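Local structure of Ras-related protein Rab-7L1 (Homo sapiens, 6HH2) at residues Val16-Val21 and Arg72-Thr77; Val21-Leu26 and Trp65-Leu70; Lys50-Ser55 and Val171-Met176; Thr155-Ser158 and Asn164-Glu167. The protein acts as a GTP-binding Rab switch in vesicle trafficking, maintains the endosome-trans-Golgi network, and recruits LRRK2 to the Golgi complex and stimulates its kinase activity. The protein carries 4 engineered substitutions. One frame throughout, in Å; residues are numbered along the deposited sequence. Where two conformers were deposited one is given.

Interaction 1: Val16-Val21 and Arg72-Thr77; sequences VGDAAV and RFTSMT. With GDP (guanosine-5'-diphosphate), chain B.
Ala19 and Arg72 meet where the P-loop (Walker A motif) of this Ras-like G domain faces the switch II region, the loop leading from strand 58-66 to helix 78-81. The methyl of Ala19 sits over one face of the Arg72 guanidinium, 3.5 Å above its plane and displaced toward the rim; the closest pair is Ala19 CB and Arg72 NH2 at 3.6 Å. Arg72 reaches this place with a side chain stretched out from CG to NE, which lays the flat group across the methyl. No charge is paired across the contact here.

Further along, Val16 and Met76 form the apolar end. Their side chains cross at about a right angle, with Val16 CG1 4.0 Å from Met76 SD. The Met76 chain runs straight to the sulfur and then bends (chi3 -63°), swinging CE off so that SD alone meets the valine. Ile67 touches both residues.

Between these two patches, Asp18 and Thr74 are bridged by a water. It donates to Asp18 OD1 at 2.7 Å and serves as acceptor to Thr74 OG1, also at 2.7 Å. The carboxylate is further held by helix 96-112, with Asn101 on OD2 and Trp105 on OD1. Thr74 and Ser75 are sites of phosphorylation by LRRK2, unmodified in this model; the water bridge thus links the P-loop to the side chain of a phosphorylation site.

Beyond Asp18 the P-loop makes a type II turn to Val21, and at its crest Ala20 N donates to GDP O2B at 2.8 Å with an N-H...O angle of 153°.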
# COMPACT_ATOMS: atom_id res chain seq x y z
N VAL A 16 0.49 4.65 -1.56
CA VAL A 16 0.86 6.05 -1.44
C VAL A 16 2.31 6.15 -1.00
O VAL A 16 2.90 5.20 -0.51
CB VAL A 16 -0.04 6.90 -0.53
CG1 VAL A 16 -1.50 6.90 -1.02
CG2 VAL A 16 0.04 6.43 0.95
N GLY A 17 2.85 7.35 -1.12
CA GLY A 17 4.24 7.59 -0.85
C GLY A 17 4.80 8.58 -1.85
O GLY A 17 4.16 8.89 -2.86
N ASP A 18 5.98 9.08 -1.55
CA ASP A 18 6.55 10.12 -2.41
C ASP A 18 6.90 9.57 -3.80
O ASP A 18 6.96 8.36 -4.05
CB ASP A 18 7.81 10.68 -1.78
CG ASP A 18 7.55 11.57 -0.59
OD1 ASP A 18 6.38 11.79 -0.20
OD2 ASP A 18 8.56 12.07 -0.06
N ALA A 19 7.12 10.48 -4.75
CA ALA A 19 7.67 10.06 -6.03
C ALA A 19 8.95 9.25 -5.84
O ALA A 19 9.77 9.53 -4.96
CB ALA A 19 7.95 11.29 -6.92
N ALA A 20 9.10 8.24 -6.71
CA ALA A 20 10.34 7.48 -6.90
C ALA A 20 10.63 6.51 -5.77
O ALA A 20 11.77 6.08 -5.63
CB ALA A 20 11.59 8.35 -7.20
N VAL A 21 9.62 6.15 -4.98
CA VAL A 21 9.84 5.17 -3.93
C VAL A 21 9.56 3.74 -4.37
O VAL A 21 9.90 2.82 -3.60
CB VAL A 21 9.05 5.48 -2.65
CG1 VAL A 21 9.48 6.91 -2.12
CG2 VAL A 21 7.55 5.35 -2.83
N ARG A 72 3.33 14.02 -5.58
CA ARG A 72 4.22 15.01 -4.99
C ARG A 72 3.49 15.99 -4.08
O ARG A 72 4.15 16.78 -3.41
CB ARG A 72 4.99 15.78 -6.08
CG ARG A 72 6.01 14.92 -6.82
CD ARG A 72 6.96 15.79 -7.71
NE ARG A 72 7.99 14.91 -8.29
CZ ARG A 72 9.18 14.67 -7.73
NH1 ARG A 72 9.50 15.26 -6.59
NH2 ARG A 72 10.05 13.86 -8.31
N PHE A 73 2.16 15.93 -4.01
CA PHE A 73 1.39 16.82 -3.16
C PHE A 73 1.20 16.30 -1.74
O PHE A 73 0.80 17.09 -0.87
CB PHE A 73 0.03 17.18 -3.82
CG PHE A 73 0.17 18.08 -4.99
CD1 PHE A 73 0.23 19.44 -4.79
CD2 PHE A 73 0.28 17.57 -6.28
CE1 PHE A 73 0.39 20.31 -5.84
CE2 PHE A 73 0.42 18.45 -7.36
CZ PHE A 73 0.47 19.80 -7.13
N THR A 74 1.53 15.05 -1.48
CA THR A 74 1.47 14.49 -0.11
C THR A 74 0.10 14.73 0.54
O THR A 74 -0.00 14.96 1.74
CB THR A 74 2.57 15.04 0.82
OG1 THR A 74 3.81 15.28 0.10
CG2 THR A 74 2.81 14.00 1.97
N SER A 75 -0.99 14.70 -0.25
CA SER A 75 -2.33 14.93 0.28
C SER A 75 -3.28 14.27 -0.70
O SER A 75 -3.30 14.65 -1.87
CB SER A 75 -2.65 16.43 0.36
OG SER A 75 -3.96 16.57 0.90
N MET A 76 -4.07 13.30 -0.23
CA MET A 76 -4.90 12.51 -1.12
C MET A 76 -6.19 13.25 -1.46
O MET A 76 -6.76 13.96 -0.63
CB MET A 76 -5.28 11.22 -0.42
CG MET A 76 -4.06 10.35 -0.14
SD MET A 76 -4.51 8.83 0.67
CE MET A 76 -5.18 9.35 2.20
N THR A 77 -6.65 13.07 -2.70
CA THR A 77 -7.94 13.62 -3.09
C THR A 77 -9.07 12.63 -2.82
O THR A 77 -8.85 11.40 -2.73
CB THR A 77 -7.96 13.94 -4.59
OG1 THR A 77 -7.66 12.75 -5.34
CG2 THR A 77 -6.94 15.10 -4.93
PB GDP B . 7.04 5.66 -8.06
O1B GDP B . 6.83 5.61 -6.60
O2B GDP B . 7.49 6.99 -8.57
O3B GDP B . 5.89 5.08 -8.86
O3A GDP B . 8.35 4.70 -8.30
PA GDP B . 8.65 3.69 -9.50
O1A GDP B . 7.90 2.39 -9.34
O2A GDP B . 8.46 4.45 -10.81
O5' GDP B . 10.19 3.38 -9.29
C5' GDP B . 11.18 4.40 -9.37
C4' GDP B . 12.53 3.78 -9.69
O4' GDP B . 12.93 2.96 -8.54
C3' GDP B . 12.41 2.81 -10.85
O3' GDP B . 13.65 2.93 -11.57
C2' GDP B . 12.31 1.45 -10.20
O2' GDP B . 12.86 0.45 -11.04
C1' GDP B . 13.18 1.66 -8.99
N9 GDP B . 12.83 0.76 -7.89
C8 GDP B . 11.56 0.47 -7.46
N7 GDP B . 11.61 -0.39 -6.39
C5 GDP B . 12.93 -0.63 -6.16
C6 GDP B . 13.68 -1.44 -5.21
O6 GDP B . 13.10 -2.15 -4.36
N1 GDP B . 15.02 -1.38 -5.31
C2 GDP B . 15.72 -0.69 -6.22
N2 GDP B . 17.11 -0.74 -6.25
N3 GDP B . 15.07 0.05 -7.15
C4 GDP B . 13.72 0.10 -7.12
O HOH W 1 5.03 13.67 -1.65

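Interaction 2: Val21-Leu26 and Trp65-Leu70; sequences VGKTSL and WDIAGL. Engineered in segment 65-70: Leu70 (natural residue Gln). With MG (magnesium ion), chain C; GDP (guanosine-5'-diphosphate), chain B.
Thr24 and Asp66 meet beside the magnesium ion, one at the start of helix 23-30 and the other at the end of strand 58-66. Lys23 and Thr24 belong to the P-loop (Walker A), and Asp66 starts the DxxG (G3) motif of Ras-like GTPases, at the entrance of switch II. Metal bonds come first. Thr24 OG1 binds the magnesium ion at 2.1 Å, GDP O3B takes a second position, and four waters complete six-fold coordination.

The hydrogen bonds form two sets. Across the contact, Thr24 OG1 donates to Asp66 OD2 at 2.6 Å, which accepts with its syn lone pair, on the side of OD1, while the two side chains cross at about a right angle. Asp66 has CG anti to its own backbone N (chi1 -178°), which sends the carboxylate toward the helix. Its OD1 receives a coordinating water at 2.7 Å and also Ala68 N, which arrives from above the carboxylate plane and closes an Asx turn. Asp66 is therefore a second-shell residue: it touches the metal's ligands and not the metal. The other set wraps the phosphates. Lys23 NZ donates to GDP O1B at 2.8 Å and pairs with Glu71 in a salt bridge, Thr24 N donates to GDP O3B at 3.0 Å, and both N and OG of Ser25 hold GDP O1A.

Apolar contact is slight, with Lys23 CE lying 3.6 Å from Ile67 CG2 and the lysine chain bent at its last two torsions to curl back to the phosphate.

Taken together, Thr24 OG1 turns a lone pair to the metal and gives its proton to Asp66, so the metal and the carboxylate together fix the hydroxyl's rotation, and magnesium would be expected to make that hydroxyl a stronger donor.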
# COMPACT_ATOMS: atom_id res chain seq x y z
N VAL A 21 9.62 6.15 -4.98
CA VAL A 21 9.84 5.17 -3.93
C VAL A 21 9.56 3.74 -4.37
O VAL A 21 9.90 2.82 -3.60
CB VAL A 21 9.05 5.48 -2.65
CG1 VAL A 21 9.48 6.91 -2.12
CG2 VAL A 21 7.55 5.35 -2.83
N GLY A 22 8.93 3.52 -5.51
CA GLY A 22 8.60 2.19 -6.00
C GLY A 22 7.12 1.83 -6.09
O GLY A 22 6.79 0.63 -6.16
N LYS A 23 6.20 2.81 -6.04
CA LYS A 23 4.78 2.47 -5.97
C LYS A 23 4.30 1.83 -7.27
O LYS A 23 3.61 0.82 -7.22
CB LYS A 23 3.97 3.74 -5.71
CG LYS A 23 4.34 4.38 -4.38
CD LYS A 23 3.43 5.62 -4.07
CE LYS A 23 3.44 6.70 -5.18
NZ LYS A 23 4.83 7.21 -5.42
N THR A 24 4.53 2.47 -8.43
CA THR A 24 4.07 1.88 -9.68
C THR A 24 4.71 0.53 -9.89
O THR A 24 4.05 -0.40 -10.37
CB THR A 24 4.32 2.87 -10.82
OG1 THR A 24 3.67 4.11 -10.48
CG2 THR A 24 3.74 2.33 -12.16
N SER A 25 5.98 0.39 -9.52
CA SER A 25 6.65 -0.90 -9.66
C SER A 25 5.98 -1.96 -8.77
O SER A 25 5.80 -3.10 -9.20
CB SER A 25 8.13 -0.76 -9.28
OG SER A 25 8.78 0.10 -10.19
N LEU A 26 5.66 -1.53 -7.56
CA LEU A 26 4.88 -2.57 -6.71
C LEU A 26 3.48 -3.05 -7.35
O LEU A 26 3.12 -4.24 -7.49
CB LEU A 26 4.64 -1.99 -5.31
CG LEU A 26 4.00 -3.00 -4.37
CD1 LEU A 26 4.65 -2.83 -2.93
CD2 LEU A 26 2.57 -2.83 -4.31
N TRP A 65 -4.72 1.08 -5.91
CA TRP A 65 -4.86 2.46 -6.37
C TRP A 65 -3.53 3.17 -6.17
O TRP A 65 -3.13 3.43 -5.04
CB TRP A 65 -5.96 3.17 -5.59
CG TRP A 65 -7.34 2.83 -5.99
CD1 TRP A 65 -7.99 1.59 -5.85
CD2 TRP A 65 -8.27 3.71 -6.59
NE1 TRP A 65 -9.29 1.69 -6.30
CE2 TRP A 65 -9.49 2.98 -6.77
CE3 TRP A 65 -8.22 5.06 -6.94
CZ2 TRP A 65 -10.63 3.55 -7.34
CZ3 TRP A 65 -9.35 5.64 -7.50
CH2 TRP A 65 -10.56 4.88 -7.69
N ASP A 66 -2.83 3.50 -7.26
CA ASP A 66 -1.54 4.21 -7.18
C ASP A 66 -1.81 5.73 -7.22
O ASP A 66 -2.44 6.23 -8.16
CB ASP A 66 -0.76 3.77 -8.43
CG ASP A 66 0.63 4.34 -8.57
OD1 ASP A 66 1.05 5.28 -7.90
OD2 ASP A 66 1.29 3.78 -9.48
N ILE A 67 -1.33 6.46 -6.20
CA ILE A 67 -1.62 7.90 -6.16
C ILE A 67 -1.00 8.64 -7.34
O ILE A 67 -1.47 9.72 -7.70
CB ILE A 67 -1.22 8.51 -4.79
CG1 ILE A 67 -1.66 9.97 -4.69
CG2 ILE A 67 0.27 8.38 -4.53
CD1 ILE A 67 -2.00 10.33 -3.30
N ALA A 68 0.05 8.07 -7.94
CA ALA A 68 0.52 8.46 -9.29
C ALA A 68 0.66 9.95 -9.51
O ALA A 68 1.47 10.59 -8.83
CB ALA A 68 -0.32 7.75 -10.35
N GLY A 69 -0.13 10.54 -10.43
CA GLY A 69 0.09 11.93 -10.85
C GLY A 69 0.06 12.97 -9.73
O GLY A 69 0.63 14.05 -9.89
N LEU A 70 -0.59 12.70 -8.60
CA LEU A 70 -0.61 13.71 -7.51
C LEU A 70 0.29 13.32 -6.33
O LEU A 70 0.19 13.94 -5.29
CB LEU A 70 -2.05 13.90 -7.05
CG LEU A 70 -2.98 14.57 -8.06
CD1 LEU A 70 -4.40 14.60 -7.54
CD2 LEU A 70 -2.51 15.96 -8.41
MG MG C . 4.70 5.91 -10.28
PB GDP B . 7.04 5.66 -8.06
O1B GDP B . 6.83 5.61 -6.60
O2B GDP B . 7.49 6.99 -8.57
O3B GDP B . 5.89 5.08 -8.86
O3A GDP B . 8.35 4.70 -8.30
PA GDP B . 8.65 3.69 -9.50
O1A GDP B . 7.90 2.39 -9.34
O2A GDP B . 8.46 4.45 -10.81
O5' GDP B . 10.19 3.38 -9.29
C5' GDP B . 11.18 4.40 -9.37
C4' GDP B . 12.53 3.78 -9.69
O4' GDP B . 12.93 2.96 -8.54
C3' GDP B . 12.41 2.81 -10.85
O3' GDP B . 13.65 2.93 -11.57
C2' GDP B . 12.31 1.45 -10.20
O2' GDP B . 12.86 0.45 -11.04
C1' GDP B . 13.18 1.66 -8.99
N9 GDP B . 12.83 0.76 -7.89
C8 GDP B . 11.56 0.47 -7.46
N7 GDP B . 11.61 -0.39 -6.39
C5 GDP B . 12.93 -0.63 -6.16
C6 GDP B . 13.68 -1.44 -5.21
O6 GDP B . 13.10 -2.15 -4.36
N1 GDP B . 15.02 -1.38 -5.31
C2 GDP B . 15.72 -0.69 -6.22
N2 GDP B . 17.11 -0.74 -6.25
N3 GDP B . 15.07 0.05 -7.15
C4 GDP B . 13.72 0.10 -7.12
O HOH W 2 3.30 6.48 -8.84
O HOH W 3 6.07 5.40 -11.68
O HOH W 4 5.56 7.85 -10.11
O HOH W 5 3.50 6.70 -11.83

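Interaction 3: Lys50-Ser55 and Val171-Met176; sequences KVLQWS and VLIEKM
Ile173 meets Leu52 and Trp54 where the C-terminal helix 165-178 lies against the six-stranded sheet of the G domain, at one of its two edge strands, 48-55. The axes of the short segments 50-55 and 171-176 come no closer than 12.5 Å and run at 57° to each other, a spacing that long side chains have to bridge.

Ile173 does most of the bridging. Its CB points toward the strand and splits there into two branches. The short branch, CG2, comes up to the six-membered part of the Trp54 indole, 4.1 Å from CZ3; the approach is oblique, and the two side chains slide past each other in opposite directions. The long branch starts at CG1, beside the backbone N, and stays extended through chi2 at 170°. That straight run brings CD1, at the tip, to 3.7 Å from Leu52 CD1, methyl against methyl. Ile173 also touches Leu62 on the neighbouring strand 58-66, so one buried side chain spans two strands.

Trp54, mostly exposed, reaches over two residues beyond Leu52, with Val60 of strand 58-66 also against it. The indole lies near enough to the helix to meet the next residue along it as well. The Glu174 and Trp54 side chains cross at about a right angle, the carboxylate and ring planes 75° apart. The acid end of Glu174 is engaged in a salt bridge from OE2 to Arg170, leaving the aliphatic part for the tryptophan: Glu174 CG sits at the ring edge, in plane, 3.8 Å from Trp54 CH2.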
# COMPACT_ATOMS: atom_id res chain seq x y z
N LYS A 50 -6.14 -7.44 -8.54
CA LYS A 50 -5.60 -8.76 -8.25
C LYS A 50 -6.74 -9.60 -7.71
O LYS A 50 -7.52 -9.12 -6.87
CB LYS A 50 -4.46 -8.73 -7.26
CG LYS A 50 -3.72 -10.12 -7.18
CD LYS A 50 -2.81 -10.03 -6.03
CE LYS A 50 -1.83 -11.21 -6.04
NZ LYS A 50 -1.00 -11.21 -7.31
N VAL A 51 -6.87 -10.85 -8.16
CA VAL A 51 -7.97 -11.67 -7.72
C VAL A 51 -7.38 -12.98 -7.20
O VAL A 51 -6.53 -13.58 -7.86
CB VAL A 51 -8.97 -11.97 -8.84
CG1 VAL A 51 -10.20 -12.73 -8.32
CG2 VAL A 51 -9.41 -10.66 -9.54
N LEU A 52 -7.82 -13.42 -6.03
CA LEU A 52 -7.28 -14.61 -5.38
C LEU A 52 -8.44 -15.48 -4.92
O LEU A 52 -9.39 -14.97 -4.31
CB LEU A 52 -6.44 -14.24 -4.14
CG LEU A 52 -5.16 -13.46 -4.43
CD1 LEU A 52 -4.61 -12.89 -3.13
CD2 LEU A 52 -4.15 -14.40 -5.12
N GLN A 53 -8.34 -16.78 -5.14
CA GLN A 53 -9.26 -17.68 -4.46
C GLN A 53 -8.94 -17.62 -2.98
O GLN A 53 -7.77 -17.65 -2.58
CB GLN A 53 -9.11 -19.13 -4.96
CG GLN A 53 -10.33 -20.03 -4.59
CD GLN A 53 -11.51 -19.70 -5.46
OE1 GLN A 53 -11.32 -19.32 -6.62
NE2 GLN A 53 -12.72 -19.84 -4.92
N TRP A 54 -9.98 -17.52 -2.15
CA TRP A 54 -9.80 -17.51 -0.70
C TRP A 54 -10.23 -18.81 -0.06
O TRP A 54 -9.56 -19.31 0.84
CB TRP A 54 -10.61 -16.34 -0.09
CG TRP A 54 -10.36 -16.18 1.40
CD1 TRP A 54 -11.23 -16.45 2.45
CD2 TRP A 54 -9.16 -15.72 2.00
NE1 TRP A 54 -10.61 -16.18 3.64
CE2 TRP A 54 -9.35 -15.72 3.39
CE3 TRP A 54 -7.94 -15.29 1.48
CZ2 TRP A 54 -8.33 -15.31 4.26
CZ3 TRP A 54 -6.95 -14.89 2.35
CH2 TRP A 54 -7.16 -14.89 3.71
N SER A 55 -11.33 -19.39 -0.53
CA SER A 55 -11.80 -20.68 -0.05
C SER A 55 -12.57 -21.33 -1.19
O SER A 55 -12.67 -20.76 -2.28
CB SER A 55 -12.69 -20.50 1.18
OG SER A 55 -13.93 -19.92 0.81
N VAL A 171 -0.23 -10.63 4.44
CA VAL A 171 -0.67 -10.38 5.82
C VAL A 171 -1.61 -9.19 5.88
O VAL A 171 -2.52 -9.15 6.73
CB VAL A 171 0.51 -10.28 6.81
CG1 VAL A 171 1.38 -11.57 6.77
CG2 VAL A 171 1.28 -8.99 6.62
N LEU A 172 -1.47 -8.23 4.97
CA LEU A 172 -2.44 -7.15 4.89
C LEU A 172 -3.82 -7.65 4.44
O LEU A 172 -4.84 -7.23 4.99
CB LEU A 172 -1.92 -6.06 3.97
CG LEU A 172 -2.79 -4.80 3.89
CD1 LEU A 172 -2.90 -4.11 5.23
CD2 LEU A 172 -2.22 -3.87 2.82
N ILE A 173 -3.87 -8.55 3.45
CA ILE A 173 -5.16 -9.15 3.06
C ILE A 173 -5.81 -9.84 4.23
O ILE A 173 -7.02 -9.73 4.44
CB ILE A 173 -4.95 -10.12 1.90
CG1 ILE A 173 -4.52 -9.35 0.67
CG2 ILE A 173 -6.25 -10.95 1.62
CD1 ILE A 173 -4.03 -10.31 -0.51
N GLU A 174 -5.02 -10.61 4.98
CA GLU A 174 -5.61 -11.34 6.08
C GLU A 174 -6.16 -10.39 7.13
O GLU A 174 -7.23 -10.65 7.71
CB GLU A 174 -4.62 -12.36 6.64
CG GLU A 174 -4.16 -13.36 5.53
CD GLU A 174 -3.35 -14.51 6.04
OE1 GLU A 174 -3.30 -14.65 7.28
OE2 GLU A 174 -2.80 -15.30 5.24
N LYS A 175 -5.51 -9.24 7.30
CA LYS A 175 -6.04 -8.25 8.25
C LYS A 175 -7.32 -7.62 7.72
O LYS A 175 -8.25 -7.35 8.50
CB LYS A 175 -4.98 -7.18 8.51
CG LYS A 175 -5.48 -6.02 9.42
CD LYS A 175 -5.70 -6.51 10.84
CE LYS A 175 -4.40 -6.50 11.61
NZ LYS A 175 -4.72 -6.86 13.02
N MET A 176 -7.37 -7.30 6.43
CA MET A 176 -8.59 -6.73 5.87
C MET A 176 -9.75 -7.72 5.96
O MET A 176 -10.89 -7.32 6.21
CB MET A 176 -8.37 -6.32 4.41
CG MET A 176 -7.39 -5.10 4.28
SD MET A 176 -7.32 -4.47 2.61
CE MET A 176 -6.56 -5.87 1.69

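Interaction 4: Thr155-Ser158 and Asn164-Glu167; sequences TETS and NINE. With GDP (guanosine-5'-diphosphate), chain B.
The side-chain amide of Asn164 is set against the backbone carbonyl of Glu156, in one of its two modelled conformers. In that conformer Asn164 ND2 donates to Glu156 O at 2.8 Å, with an N-H...O angle of 148°. The fit is not flat: the oxygen lies 20° out of the amide plane and the donor is tilted 30° from the carbonyl plane. The amide and the Glu156 carboxylate, turned well out of parallel, do not pair; the carboxylate has salt bridges to Arg139 and Lys163. Beside the amide, Thr155 OG1 is 3.8 Å from Asn164 ND2.

Next along the chain the contact turns apolar. Ile165 CD1 packs on Thr157 CB at 3.7 Å, the two side chains crossing at about a right angle, and Ile165 CG1 runs near Ser158 O. Asn164 occupies the N-cap position of helix 165-178, but its side chain is spent on the strand side and makes no capping bond.

Ser158 CA comes 3.4 Å from GDP O6, and Ser158 OG is hydrogen-bonded to Asp131, whose carboxylate in turn binds GDP. This is the G5 region of Ras-like GTPases, the loop after the last strand that borders the guanine.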
# COMPACT_ATOMS: atom_id res chain seq x y z
N THR A 155 7.61 -3.31 7.31
CA THR A 155 8.64 -4.26 6.93
C THR A 155 9.48 -3.69 5.82
O THR A 155 9.09 -2.77 5.11
CB THR A 155 8.01 -5.60 6.51
OG1 THR A 155 9.04 -6.59 6.26
CG2 THR A 155 7.16 -5.49 5.27
N GLU A 156 10.68 -4.24 5.68
CA GLU A 156 11.54 -3.89 4.57
C GLU A 156 11.13 -4.72 3.37
O GLU A 156 10.68 -5.85 3.50
CB GLU A 156 13.00 -4.13 4.92
CG GLU A 156 13.37 -5.58 5.09
CD GLU A 156 14.86 -5.82 5.27
OE1 GLU A 156 15.54 -4.97 5.84
OE2 GLU A 156 15.32 -6.94 4.93
N THR A 157 11.26 -4.11 2.18
CA THR A 157 10.90 -4.81 0.95
C THR A 157 11.88 -4.38 -0.14
O THR A 157 12.57 -3.35 -0.01
CB THR A 157 9.51 -4.39 0.43
OG1 THR A 157 9.48 -2.97 0.16
CG2 THR A 157 8.44 -4.72 1.44
N SER A 158 12.03 -5.24 -1.14
CA SER A 158 12.67 -4.85 -2.39
C SER A 158 11.72 -5.23 -3.51
O SER A 158 11.61 -6.41 -3.86
CB SER A 158 14.05 -5.49 -2.54
OG SER A 158 14.59 -5.20 -3.84
N ASN A 164 9.96 -9.91 0.08
CA ASN A 164 8.91 -9.62 1.05
C ASN A 164 7.64 -9.03 0.45
O ASN A 164 6.73 -8.71 1.20
CB ASN A 164 9.33 -8.69 2.21
CG ASN A 164 10.16 -9.37 3.29
OD1 ASN A 164 9.94 -10.54 3.65
ND2 ASN A 164 11.11 -8.63 3.83
N ILE A 165 7.52 -8.89 -0.88
CA ILE A 165 6.36 -8.21 -1.45
C ILE A 165 5.11 -9.04 -1.25
O ILE A 165 4.10 -8.58 -0.69
CB ILE A 165 6.59 -7.95 -2.95
CG1 ILE A 165 7.84 -7.09 -3.15
CG2 ILE A 165 5.30 -7.41 -3.56
CD1 ILE A 165 7.75 -5.75 -2.51
N ASN A 166 5.14 -10.29 -1.72
CA ASN A 166 3.93 -11.10 -1.66
C ASN A 166 3.52 -11.36 -0.21
O ASN A 166 2.32 -11.37 0.11
CB ASN A 166 4.17 -12.42 -2.35
CG ASN A 166 4.32 -12.23 -3.87
OD1 ASN A 166 4.02 -11.17 -4.42
ND2 ASN A 166 4.78 -13.29 -4.53
N GLU A 167 4.49 -11.57 0.67
CA GLU A 167 4.14 -11.90 2.05
C GLU A 167 3.63 -10.67 2.81
O GLU A 167 2.70 -10.80 3.61
CB GLU A 167 5.36 -12.52 2.74
CG GLU A 167 5.65 -13.95 2.30
CD GLU A 167 4.60 -14.90 2.82
OE1 GLU A 167 3.58 -15.10 2.11
OE2 GLU A 167 4.72 -15.42 3.95
PB GDP B . 7.04 5.66 -8.06
O1B GDP B . 6.83 5.61 -6.60
O2B GDP B . 7.49 6.99 -8.57
O3B GDP B . 5.89 5.08 -8.86
O3A GDP B . 8.35 4.70 -8.30
PA GDP B . 8.65 3.69 -9.50
O1A GDP B . 7.90 2.39 -9.34
O2A GDP B . 8.46 4.45 -10.81
O5' GDP B . 10.19 3.38 -9.29
C5' GDP B . 11.18 4.40 -9.37
C4' GDP B . 12.53 3.78 -9.69
O4' GDP B . 12.93 2.96 -8.54
C3' GDP B . 12.41 2.81 -10.85
O3' GDP B . 13.65 2.93 -11.57
C2' GDP B . 12.31 1.45 -10.20
O2' GDP B . 12.86 0.45 -11.04
C1' GDP B . 13.18 1.66 -8.99
N9 GDP B . 12.83 0.76 -7.89
C8 GDP B . 11.56 0.47 -7.46
N7 GDP B . 11.61 -0.39 -6.39
C5 GDP B . 12.93 -0.63 -6.16
C6 GDP B . 13.68 -1.44 -5.21
O6 GDP B . 13.10 -2.15 -4.36
N1 GDP B . 15.02 -1.38 -5.31
C2 GDP B . 15.72 -0.69 -6.22
N2 GDP B . 17.11 -0.74 -6.25
N3 GDP B . 15.07 0.05 -7.15
C4 GDP B . 13.72 0.10 -7.12

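From the N terminus, strand 8-17 runs into the P-loop, and interaction 1 closes the loop that ends in residues 72-77. Interaction 2 nests inside it: it starts from the shared Val21 and joins helix 23-30 to the end of strand 58-66. Interaction 3 starts within both loops, on the outermost strand 48-55, and closes far later at residues 171-176, so it crosses the first two. Interaction 4 follows them in series and nests inside interaction 3, closing a short loop between strand 153-156 and the same helix 165-178. Interactions 1, 2 and 4 touch GDP, while interaction 3, away from the nucleotide, packs helix 165-178 on edge strand 48-55.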